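Local coordinates for aminofutalosine deaminase (Helicobacter pylori, PDB 7LKK), which catalyses the hydrolytic deamination of aminofutalosine in the menaquinone pathway and probably also converts adenosine to inosine, using a metal-dependent active site, at residues A[386-391]-A[413-418]; A[125-130]-A[409-414]; A[199-204]-A[254-259]; A[222-227]-A[275-280]. One frame throughout, in Å; residues are numbered along the deposited sequence.

Contact 1 of 4, residues A[386-391]-A[413-418]; sequences DLSVFG and ERLFLG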
# COMPACT_ATOMS: atom_id res chain seq x y z
N ASP A 386 12.09 5.32 -24.89
CA ASP A 386 11.17 4.54 -24.05
C ASP A 386 10.45 5.54 -23.16
O ASP A 386 10.98 5.98 -22.14
CB ASP A 386 11.93 3.49 -23.24
CG ASP A 386 12.63 2.47 -24.12
OD1 ASP A 386 12.23 2.28 -25.29
OD2 ASP A 386 13.60 1.85 -23.64
N LEU A 387 9.22 5.90 -23.54
CA LEU A 387 8.54 7.04 -22.94
C LEU A 387 7.11 6.67 -22.55
O LEU A 387 6.40 6.00 -23.31
CB LEU A 387 8.53 8.23 -23.90
CG LEU A 387 9.91 8.71 -24.36
CD1 LEU A 387 9.81 9.67 -25.53
CD2 LEU A 387 10.66 9.35 -23.20
N SER A 388 6.70 7.15 -21.38
CA SER A 388 5.34 6.97 -20.88
C SER A 388 4.66 8.33 -20.75
O SER A 388 5.30 9.32 -20.41
CB SER A 388 5.33 6.27 -19.52
OG SER A 388 5.78 4.93 -19.61
N VAL A 389 3.36 8.36 -21.03
CA VAL A 389 2.51 9.52 -20.78
C VAL A 389 1.35 9.07 -19.90
O VAL A 389 0.63 8.13 -20.25
CB VAL A 389 2.00 10.15 -22.08
CG1 VAL A 389 1.06 11.31 -21.78
CG2 VAL A 389 3.17 10.62 -22.95
N PHE A 390 1.17 9.75 -18.76
CA PHE A 390 0.08 9.49 -17.84
C PHE A 390 -0.81 10.73 -17.76
O PHE A 390 -0.31 11.82 -17.49
CB PHE A 390 0.59 9.14 -16.44
CG PHE A 390 1.21 7.77 -16.34
CD1 PHE A 390 2.53 7.56 -16.72
CD2 PHE A 390 0.48 6.70 -15.85
CE1 PHE A 390 3.11 6.30 -16.62
CE2 PHE A 390 1.05 5.44 -15.75
CZ PHE A 390 2.36 5.24 -16.13
N GLY A 391 -2.11 10.55 -17.97
CA GLY A 391 -3.05 11.66 -17.98
C GLY A 391 -3.78 11.78 -16.66
O GLY A 391 -4.10 10.79 -16.01
N GLU A 413 -1.30 6.28 -20.41
CA GLU A 413 -2.11 6.77 -21.51
C GLU A 413 -1.42 6.59 -22.85
O GLU A 413 -2.06 6.27 -23.85
CB GLU A 413 -2.45 8.25 -21.30
CG GLU A 413 -3.60 8.76 -22.16
CD GLU A 413 -3.76 10.26 -22.08
OE1 GLU A 413 -3.08 10.89 -21.24
OE2 GLU A 413 -4.56 10.82 -22.86
N ARG A 414 -0.10 6.79 -22.89
CA ARG A 414 0.71 6.49 -24.05
C ARG A 414 1.98 5.80 -23.60
O ARG A 414 2.62 6.22 -22.63
CB ARG A 414 1.07 7.76 -24.85
CG ARG A 414 -0.12 8.44 -25.50
CD ARG A 414 -0.67 7.60 -26.64
NE ARG A 414 -1.64 8.35 -27.44
CZ ARG A 414 -2.88 8.62 -27.06
NH1 ARG A 414 -3.33 8.22 -25.88
NH2 ARG A 414 -3.68 9.31 -27.87
N LEU A 415 2.35 4.73 -24.30
CA LEU A 415 3.62 4.05 -24.07
C LEU A 415 4.33 3.93 -25.40
O LEU A 415 3.80 3.35 -26.35
CB LEU A 415 3.40 2.67 -23.44
CG LEU A 415 4.67 1.88 -23.11
CD1 LEU A 415 5.56 2.66 -22.16
CD2 LEU A 415 4.33 0.51 -22.54
N PHE A 416 5.53 4.50 -25.47
CA PHE A 416 6.41 4.37 -26.63
C PHE A 416 7.64 3.58 -26.22
O PHE A 416 8.27 3.90 -25.21
CB PHE A 416 6.82 5.74 -27.18
CG PHE A 416 5.67 6.58 -27.66
CD1 PHE A 416 4.99 7.41 -26.78
CD2 PHE A 416 5.28 6.56 -28.98
CE1 PHE A 416 3.94 8.19 -27.22
CE2 PHE A 416 4.23 7.33 -29.43
CZ PHE A 416 3.55 8.15 -28.54
N LEU A 417 7.97 2.55 -27.00
CA LEU A 417 9.15 1.73 -26.75
C LEU A 417 9.98 1.69 -28.01
O LEU A 417 9.50 1.26 -29.07
CB LEU A 417 8.75 0.32 -26.31
CG LEU A 417 8.07 0.23 -24.94
CD1 LEU A 417 7.78 -1.22 -24.57
CD2 LEU A 417 8.91 0.91 -23.88
N GLY A 418 11.23 2.14 -27.92
CA GLY A 418 12.04 2.33 -29.11
C GLY A 418 11.41 3.25 -30.12
O GLY A 418 11.62 3.07 -31.33
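Strands 387-391 and 414-417 run antiparallel at 178°, their axes approaching to 4.7 Å, and a classic beta bulge closes one end of the pairing. Strand 387-391 also pairs antiparallel with strand 69-80, which leads into the amidohydrolase barrel. At the bulge Glu413 and Arg414 both face Val389, whose carbonyl oxygen is gripped by two amides: Glu413 N lies 2.7 Å from Val389 O, nearly along the C=O axis, while Arg414 N uses an in-plane lone pair of the same oxygen. Further on, Phe416 N points almost perfectly straight (179°) at Leu387 O, 2.8 Å away. Leu387, Val389, Arg414 and Phe416 share one face of the sheet. There Val389 and Arg414 lie side by side, CB to CB at 3.8 Å; the Arg414 chain then bends at chi2 and swings its guanidinium back, so that NH1 donates to the carbonyl of Glu413 from above that group's plane. Phe416 sets its ring edge near Leu387 O and meets Phe41 edge-to-face. On the opposite face the CD1 branch of Leu415 reaches to 3.4 Å from Ser388 OG, and helix 115-127 packs over Leu415 through Leu126. Beyond the last strand pair, Asp386 OD2 makes a salt bridge with Arg384 and accepts a hydrogen bond from Asn376. Its other oxygen, OD1, is met nearly along the C-O axis by Gly418 N at 2.8 Å, where the chain turns with positive phi.

Contact 2 of 4, residues A[125-130]-A[409-414]; sequences QLKSGV and AKEVER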
# COMPACT_ATOMS: atom_id res chain seq x y z
N GLN A 125 2.63 -5.19 -16.61
CA GLN A 125 3.84 -4.36 -16.71
C GLN A 125 3.63 -3.19 -17.67
O GLN A 125 3.80 -2.02 -17.31
CB GLN A 125 5.02 -5.22 -17.17
CG GLN A 125 5.35 -6.39 -16.26
CD GLN A 125 5.85 -5.93 -14.91
OE1 GLN A 125 7.03 -5.60 -14.75
NE2 GLN A 125 4.97 -5.92 -13.92
N LEU A 126 3.23 -3.51 -18.90
CA LEU A 126 3.10 -2.48 -19.94
C LEU A 126 2.10 -1.41 -19.55
O LEU A 126 2.36 -0.21 -19.70
CB LEU A 126 2.71 -3.13 -21.26
CG LEU A 126 3.78 -4.02 -21.91
CD1 LEU A 126 3.14 -4.96 -22.92
CD2 LEU A 126 4.85 -3.17 -22.58
N LYS A 127 0.93 -1.81 -19.04
CA LYS A 127 -0.06 -0.82 -18.64
C LYS A 127 0.37 -0.02 -17.43
O LYS A 127 -0.12 1.09 -17.22
CB LYS A 127 -1.41 -1.49 -18.37
CG LYS A 127 -2.20 -1.84 -19.62
CD LYS A 127 -3.35 -2.80 -19.33
CE LYS A 127 -3.66 -2.89 -17.84
NZ LYS A 127 -2.99 -4.06 -17.20
N SER A 128 1.29 -0.55 -16.63
CA SER A 128 1.86 0.17 -15.50
C SER A 128 2.96 1.14 -15.91
O SER A 128 3.53 1.81 -15.04
CB SER A 128 2.41 -0.82 -14.46
OG SER A 128 2.93 -0.15 -13.33
N GLY A 129 3.29 1.21 -17.20
CA GLY A 129 4.36 2.07 -17.68
C GLY A 129 5.72 1.42 -17.72
O GLY A 129 6.71 2.12 -17.97
N VAL A 130 5.81 0.11 -17.50
CA VAL A 130 7.09 -0.59 -17.48
C VAL A 130 7.50 -0.92 -18.91
O VAL A 130 6.72 -1.53 -19.66
CB VAL A 130 7.01 -1.85 -16.62
CG1 VAL A 130 8.33 -2.62 -16.68
CG2 VAL A 130 6.66 -1.50 -15.19
N ALA A 409 -1.02 7.84 -10.35
CA ALA A 409 -0.79 7.12 -11.60
C ALA A 409 -1.22 5.66 -11.45
O ALA A 409 -0.75 4.96 -10.56
CB ALA A 409 0.68 7.21 -12.01
N LYS A 410 -2.11 5.22 -12.33
CA LYS A 410 -2.57 3.84 -12.34
C LYS A 410 -2.33 3.14 -13.67
O LYS A 410 -1.70 2.08 -13.70
CB LYS A 410 -4.06 3.78 -11.96
CG LYS A 410 -4.28 3.61 -10.46
CD LYS A 410 -5.34 4.56 -9.92
CE LYS A 410 -6.73 4.14 -10.33
NZ LYS A 410 -7.77 5.05 -9.76
N GLU A 411 -2.80 3.72 -14.78
CA GLU A 411 -2.62 3.13 -16.10
C GLU A 411 -2.04 4.18 -17.04
O GLU A 411 -2.43 5.35 -17.00
CB GLU A 411 -3.94 2.59 -16.66
CG GLU A 411 -3.81 1.96 -18.04
CD GLU A 411 -4.93 0.99 -18.35
OE1 GLU A 411 -5.39 0.30 -17.42
OE2 GLU A 411 -5.36 0.93 -19.53
N VAL A 412 -1.11 3.74 -17.89
CA VAL A 412 -0.46 4.67 -18.81
C VAL A 412 -1.41 5.04 -19.94
O VAL A 412 -2.26 4.24 -20.37
CB VAL A 412 0.85 4.06 -19.35
CG1 VAL A 412 0.58 3.06 -20.47
CG2 VAL A 412 1.81 5.15 -19.79
N GLU A 413 -1.30 6.28 -20.41
CA GLU A 413 -2.11 6.77 -21.51
C GLU A 413 -1.42 6.59 -22.85
O GLU A 413 -2.06 6.27 -23.85
CB GLU A 413 -2.45 8.25 -21.30
CG GLU A 413 -3.60 8.76 -22.16
CD GLU A 413 -3.76 10.26 -22.08
OE1 GLU A 413 -3.08 10.89 -21.24
OE2 GLU A 413 -4.56 10.82 -22.86
N ARG A 414 -0.10 6.79 -22.89
CA ARG A 414 0.71 6.49 -24.05
C ARG A 414 1.98 5.80 -23.60
O ARG A 414 2.62 6.22 -22.63
CB ARG A 414 1.07 7.76 -24.85
CG ARG A 414 -0.12 8.44 -25.50
CD ARG A 414 -0.67 7.60 -26.64
NE ARG A 414 -1.64 8.35 -27.44
CZ ARG A 414 -2.88 8.62 -27.06
NH1 ARG A 414 -3.33 8.22 -25.88
NH2 ARG A 414 -3.68 9.31 -27.87
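Lys127 O is the focus of the contact: Val412 N donates to it over 2.9 Å, in the carbonyl plane and fairly straight (157°), while the CA of Glu411 adds a CA-H...O approach of 3.4 Å to the same Lys127 O. Beside this bond Val412 turns its side chain toward the helix end. Its CG1 takes the crowded position between backbone N and carbonyl carbon (chi1 80°), which brings it to 3.8 Å from Leu126 O and about as close to the Lys127 carbonyl. On the outer side, the extended Glu411 chain crosses the Lys127 chain obliquely. Here the carboxylate meets aliphatic carbon, OE1 of Glu411 lying 3.7 Å from CE of Lys127; NZ, after the bends at chi3 and chi4, stays 5.0 Å from that Glu411 OE1, so any attraction between the opposite charges acts at a distance. The acceptor is presented by the C-terminal end of helix 115-127, which finishes in a Schellman motif: Gly129 has positive phi (90°), Gly129 N bonds back to Leu126 O, and Val130 N reaches Gln125 O at 2.9 Å. The helix belongs to the TIM-barrel-like amidohydrolase fold, and Val130 begins the barrel strand 130-137. Further out, Ser128 OG is held by Leu339 N and Ser337 OG, and Gln125 OE1 by Asn77. The loop carrying Val412 follows helix 401-408; Val412 packs on Ser388 and Phe390 of strand 387-391, and Arg343 bonds to Ala409 O.

Contact 3 of 4, residues A[199-204]-A[254-259]; sequences VQKDMA and SLYEGA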
# COMPACT_ATOMS: atom_id res chain seq x y z
N VAL A 199 22.95 -22.38 -3.10
CA VAL A 199 23.93 -22.64 -4.15
C VAL A 199 25.27 -22.97 -3.50
O VAL A 199 25.82 -22.14 -2.76
CB VAL A 199 24.08 -21.45 -5.11
CG1 VAL A 199 25.17 -21.74 -6.13
CG2 VAL A 199 22.76 -21.16 -5.81
N GLN A 200 25.78 -24.17 -3.76
CA GLN A 200 27.09 -24.56 -3.28
C GLN A 200 28.16 -23.65 -3.89
O GLN A 200 28.02 -23.15 -5.01
CB GLN A 200 27.36 -26.03 -3.62
CG GLN A 200 28.59 -26.62 -2.95
CD GLN A 200 29.83 -26.48 -3.81
OE1 GLN A 200 29.74 -26.35 -5.03
NE2 GLN A 200 30.99 -26.48 -3.17
N LYS A 201 29.24 -23.43 -3.12
CA LYS A 201 30.20 -22.38 -3.46
C LYS A 201 30.83 -22.61 -4.83
O LYS A 201 30.90 -21.69 -5.66
CB LYS A 201 31.28 -22.29 -2.38
CG LYS A 201 32.29 -21.18 -2.60
CD LYS A 201 33.14 -20.95 -1.36
CE LYS A 201 33.92 -19.64 -1.45
NZ LYS A 201 34.40 -19.36 -2.83
N ASP A 202 31.32 -23.83 -5.08
CA ASP A 202 32.00 -24.07 -6.35
C ASP A 202 31.04 -24.05 -7.53
O ASP A 202 31.44 -23.72 -8.65
CB ASP A 202 32.75 -25.40 -6.28
CG ASP A 202 33.83 -25.39 -5.22
OD1 ASP A 202 34.92 -24.84 -5.49
OD2 ASP A 202 33.58 -25.91 -4.11
N MET A 203 29.76 -24.36 -7.29
CA MET A 203 28.76 -24.18 -8.34
C MET A 203 28.55 -22.70 -8.64
O MET A 203 28.43 -22.31 -9.81
CB MET A 203 27.44 -24.83 -7.92
CG MET A 203 27.58 -26.30 -7.53
SD MET A 203 27.53 -27.39 -8.96
CE MET A 203 25.86 -28.01 -8.87
N ALA A 204 28.52 -21.86 -7.60
CA ALA A 204 28.37 -20.42 -7.82
C ALA A 204 29.57 -19.84 -8.54
O ALA A 204 29.42 -19.03 -9.46
CB ALA A 204 28.15 -19.71 -6.48
N SER A 254 26.77 -24.11 6.97
CA SER A 254 26.55 -23.14 5.91
C SER A 254 27.44 -23.44 4.71
O SER A 254 28.56 -23.94 4.84
CB SER A 254 26.82 -21.72 6.41
OG SER A 254 26.74 -20.79 5.36
N LEU A 255 26.91 -23.15 3.52
CA LEU A 255 27.71 -23.25 2.30
C LEU A 255 28.76 -22.16 2.21
O LEU A 255 29.65 -22.25 1.36
CB LEU A 255 26.80 -23.20 1.07
CG LEU A 255 25.64 -24.20 1.04
CD1 LEU A 255 24.77 -23.97 -0.18
CD2 LEU A 255 26.16 -25.63 1.07
N TYR A 256 28.68 -21.14 3.06
CA TYR A 256 29.62 -20.03 3.05
C TYR A 256 29.90 -19.62 4.49
O TYR A 256 28.97 -19.43 5.27
CB TYR A 256 29.06 -18.84 2.25
CG TYR A 256 28.71 -19.18 0.83
CD1 TYR A 256 29.65 -19.08 -0.19
CD2 TYR A 256 27.43 -19.61 0.49
CE1 TYR A 256 29.33 -19.40 -1.49
CE2 TYR A 256 27.10 -19.93 -0.81
CZ TYR A 256 28.06 -19.82 -1.80
OH TYR A 256 27.73 -20.13 -3.10
N GLU A 257 31.18 -19.48 4.83
CA GLU A 257 31.58 -19.08 6.18
C GLU A 257 31.57 -17.55 6.25
O GLU A 257 32.58 -16.89 6.03
CB GLU A 257 32.95 -19.65 6.53
CG GLU A 257 33.27 -19.56 8.02
CD GLU A 257 32.26 -20.30 8.88
OE1 GLU A 257 32.00 -21.49 8.61
OE2 GLU A 257 31.71 -19.68 9.82
N GLY A 258 30.40 -17.00 6.57
CA GLY A 258 30.24 -15.57 6.72
C GLY A 258 29.76 -14.90 5.44
O GLY A 258 29.91 -15.42 4.33
N ALA A 259 29.18 -13.71 5.62
CA ALA A 259 28.66 -12.97 4.47
C ALA A 259 29.77 -12.57 3.52
O ALA A 259 29.58 -12.58 2.29
CB ALA A 259 27.89 -11.74 4.96
O HOH W 1 29.50 -24.20 -0.39
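Val199, in the loop that follows barrel strand 187-193, presents its carbonyl to the phenol of Tyr256 just before the capped N-terminus of helix 201-213. The hydroxyl donates to Val199 O from above the carbonyl plane, with Tyr256 OH to Val199 O at 2.8 Å. Leu255, its CG anti to the carbonyl carbon, brings CD1 to 3.3 Å from the same Val199 O, so one oxygen meets both a polar and an apolar group. Gln200 is the N-cap: it accepts from Met203 N through OE1 at 3.0 Å, while its NE2 donates to the anti lone pair of Asp202 OD2, which lies close to the amide plane of Gln200. At Lys201 the helix begins; its first amide has a water between it and Leu255, which accepts from Lys201 N and donates to Leu255 O. The largely extended Lys201 chain crosses Tyr256 obliquely, CB and CG both 3.6 Å from the ring's CE1, before the amino end leads off elsewhere. Tyr256 also meets Tyr262 of helix 259-264 edge-to-face. One turn into helix 201-213, the methyl of Ala204 abuts the phenol tip, its CB 3.4 Å from Tyr256 OH.

Contact 4 of 4, residues A[222-227]-A[275-280]; sequences FLESLE and HNQFAS. With MCF ((8R)-3-(5-S-methyl-5-thio-beta-D-ribofuranosyl)-3,6,7,8-tetrahydroimidazo[4,5-d][1,3]diazepin-8-ol), chain J.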
# COMPACT_ATOMS: atom_id res chain seq x y z
N PHE A 222 20.19 -11.75 -1.50
CA PHE A 222 21.19 -11.60 -0.45
C PHE A 222 20.53 -11.16 0.85
O PHE A 222 19.87 -10.12 0.88
CB PHE A 222 22.27 -10.60 -0.87
CG PHE A 222 23.44 -10.56 0.06
CD1 PHE A 222 24.20 -11.69 0.29
CD2 PHE A 222 23.78 -9.38 0.72
CE1 PHE A 222 25.27 -11.66 1.15
CE2 PHE A 222 24.86 -9.35 1.58
CZ PHE A 222 25.61 -10.49 1.80
N LEU A 223 20.72 -11.96 1.90
CA LEU A 223 20.34 -11.62 3.27
C LEU A 223 18.91 -11.07 3.34
O LEU A 223 18.65 -9.96 3.80
CB LEU A 223 21.35 -10.66 3.90
CG LEU A 223 22.77 -11.25 3.97
CD1 LEU A 223 23.71 -10.38 4.80
CD2 LEU A 223 22.75 -12.67 4.52
N GLU A 224 17.98 -11.89 2.85
CA GLU A 224 16.57 -11.56 2.78
C GLU A 224 15.82 -11.87 4.07
O GLU A 224 14.69 -11.40 4.25
CB GLU A 224 15.94 -12.33 1.61
CG GLU A 224 14.51 -11.97 1.28
CD GLU A 224 13.98 -12.77 0.11
OE1 GLU A 224 14.72 -13.64 -0.40
OE2 GLU A 224 12.83 -12.52 -0.31
N SER A 225 16.42 -12.63 4.99
CA SER A 225 15.72 -13.05 6.19
C SER A 225 16.69 -13.15 7.35
O SER A 225 17.91 -13.24 7.17
CB SER A 225 15.01 -14.39 5.98
OG SER A 225 15.95 -15.43 5.74
N LEU A 226 16.12 -13.14 8.56
CA LEU A 226 16.92 -13.44 9.75
C LEU A 226 17.41 -14.88 9.72
O LEU A 226 18.51 -15.18 10.19
CB LEU A 226 16.09 -13.17 11.01
CG LEU A 226 16.76 -13.49 12.35
CD1 LEU A 226 18.10 -12.78 12.48
CD2 LEU A 226 15.84 -13.13 13.51
N GLU A 227 16.59 -15.80 9.19
CA GLU A 227 16.99 -17.20 9.11
C GLU A 227 18.25 -17.36 8.27
O GLU A 227 19.17 -18.10 8.64
CB GLU A 227 15.85 -18.04 8.54
CG GLU A 227 14.61 -18.10 9.42
CD GLU A 227 13.56 -17.07 9.04
OE1 GLU A 227 13.94 -15.95 8.62
OE2 GLU A 227 12.35 -17.37 9.16
N HIS A 275 17.05 -7.49 -2.17
CA HIS A 275 16.51 -7.52 -0.81
C HIS A 275 17.46 -6.85 0.19
O HIS A 275 17.34 -5.65 0.43
CB HIS A 275 16.17 -8.95 -0.39
CG HIS A 275 15.20 -9.62 -1.32
ND1 HIS A 275 13.96 -9.08 -1.61
CD2 HIS A 275 15.28 -10.77 -2.02
CE1 HIS A 275 13.33 -9.88 -2.45
NE2 HIS A 275 14.11 -10.91 -2.72
N ASN A 276 18.37 -7.62 0.79
CA ASN A 276 19.48 -7.11 1.60
C ASN A 276 19.08 -6.51 2.95
O ASN A 276 19.91 -5.86 3.59
CB ASN A 276 20.31 -6.05 0.86
CG ASN A 276 20.58 -6.41 -0.59
OD1 ASN A 276 21.44 -7.24 -0.89
ND2 ASN A 276 19.85 -5.77 -1.50
N GLN A 277 17.84 -6.71 3.41
CA GLN A 277 17.40 -6.00 4.62
C GLN A 277 18.18 -6.43 5.86
O GLN A 277 18.24 -5.66 6.83
CB GLN A 277 15.91 -6.22 4.89
CG GLN A 277 15.02 -6.14 3.68
CD GLN A 277 14.77 -7.51 3.09
OE1 GLN A 277 15.60 -8.04 2.36
NE2 GLN A 277 13.64 -8.10 3.44
N PHE A 278 18.77 -7.62 5.87
CA PHE A 278 19.53 -8.11 7.01
C PHE A 278 21.03 -8.01 6.79
O PHE A 278 21.80 -8.62 7.54
CB PHE A 278 19.11 -9.54 7.35
CG PHE A 278 17.72 -9.64 7.89
CD1 PHE A 278 17.48 -9.62 9.25
CD2 PHE A 278 16.63 -9.71 7.03
CE1 PHE A 278 16.20 -9.69 9.75
CE2 PHE A 278 15.34 -9.78 7.52
CZ PHE A 278 15.13 -9.78 8.89
N ALA A 279 21.47 -7.27 5.78
CA ALA A 279 22.88 -6.97 5.60
C ALA A 279 23.27 -5.82 6.51
O ALA A 279 22.64 -4.76 6.50
CB ALA A 279 23.18 -6.61 4.14
N SER A 280 24.30 -6.04 7.33
CA SER A 280 24.81 -4.99 8.18
C SER A 280 25.46 -3.89 7.34
O SER A 280 25.65 -4.03 6.13
CB SER A 280 25.81 -5.55 9.19
OG SER A 280 27.00 -5.94 8.53
O8 MCF J . 13.04 -13.33 -4.57
C8 MCF J . 11.82 -13.88 -4.13
C7 MCF J . 11.87 -14.32 -2.67
N6 MCF J . 13.19 -14.77 -2.31
C5 MCF J . 13.87 -15.73 -3.14
N4 MCF J . 13.35 -16.32 -4.37
C10 MCF J . 12.07 -16.19 -5.12
C9 MCF J . 11.33 -15.03 -5.04
N1 MCF J . 10.26 -15.18 -5.80
C2 MCF J . 10.30 -16.38 -6.38
N3 MCF J . 11.42 -16.99 -5.97
C1S MCF J . 11.80 -18.37 -6.40
C2S MCF J . 13.30 -18.52 -6.75
O2S MCF J . 13.53 -18.14 -8.04
O4S MCF J . 11.62 -19.19 -5.44
C4S MCF J . 12.65 -20.41 -5.69
C3S MCF J . 13.51 -20.02 -6.59
O3S MCF J . 13.22 -20.72 -7.90
C5S MCF J . 13.35 -20.76 -4.39
S5S MCF J . 13.77 -22.53 -4.38
C6S MCF J . 15.07 -22.82 -3.15
O HOH W 2 12.06 -10.90 3.22
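Glu224 extends with CG anti to the backbone N (chi1 -172°) and its chain straight beyond, while His275 places CG anti to its carbonyl carbon (chi1 -57°); the two side chains thereby lie alongside each other. Carboxylate and imidazole stack with their planes 13° apart, and Glu224 CG sits over the ring face, 3.8 Å from the His275 centroid, as a CH-pi contact. Glu224 OE2 stands 3.2 Å above the ring plane of His275, offset toward the rim, so the in-plane N-H of NE2 does not point at it but at O8 of the inhibitor, at the ring edge. N6 of the methylthio-coformycin donates to Glu224 OE1 at 2.7 Å, and the bond from His275 NE2 to O8 is longer, 3.2 Å. This is consistent with adenosine deaminases, in which a glutamate and a histidine near the metal are thought to handle proton transfer and the attacking oxygen. Glu228 accepts from the amides of Leu223 and Glu224, where the chain leaves the strand with positive phi at Leu223. Behind the pocket, Phe278 N donates to Leu223 O at 3.1 Å, and the Phe278 ring spreads under the start of the next helix, Leu226 N standing 3.4 Å above its centre. Asn276 ND2 bonds to Phe273 O, while OD1, buried without a partner, lies at the edge of the Phe222 ring. The two segments continue the parallel barrel strands 218-222 and 269-275 and lead into helices 226-234 and 281-291; helix 96-106 packs on Glu224 and Ser225, helix 300-305 on His275, and helix 259-264 on Phe222.

In the fold
The four contacts fall into two groups on opposite sides of the chain's centre. Contacts 1 and 2 have centres 8 Å apart, share Glu413 and Arg414, and touch directly where Val412 CG2 lies 3.2 Å from Val389 O; both lie away from the metal and the inhibitor. Contacts 3 and 4, with centres 16 Å apart, meet through Ala259 and Phe222, and their segments alternate along the chain. Contact 4 lines the pocket: the His275 side chain is about 4 Å from the iron, which His79, His81, His221 and Asp328 bind. Contact 3 stands further out, the Val199 side chain about 8 Å from the inhibitor. Contacts 1 and 4 are about 23 Å apart at their nearest atoms.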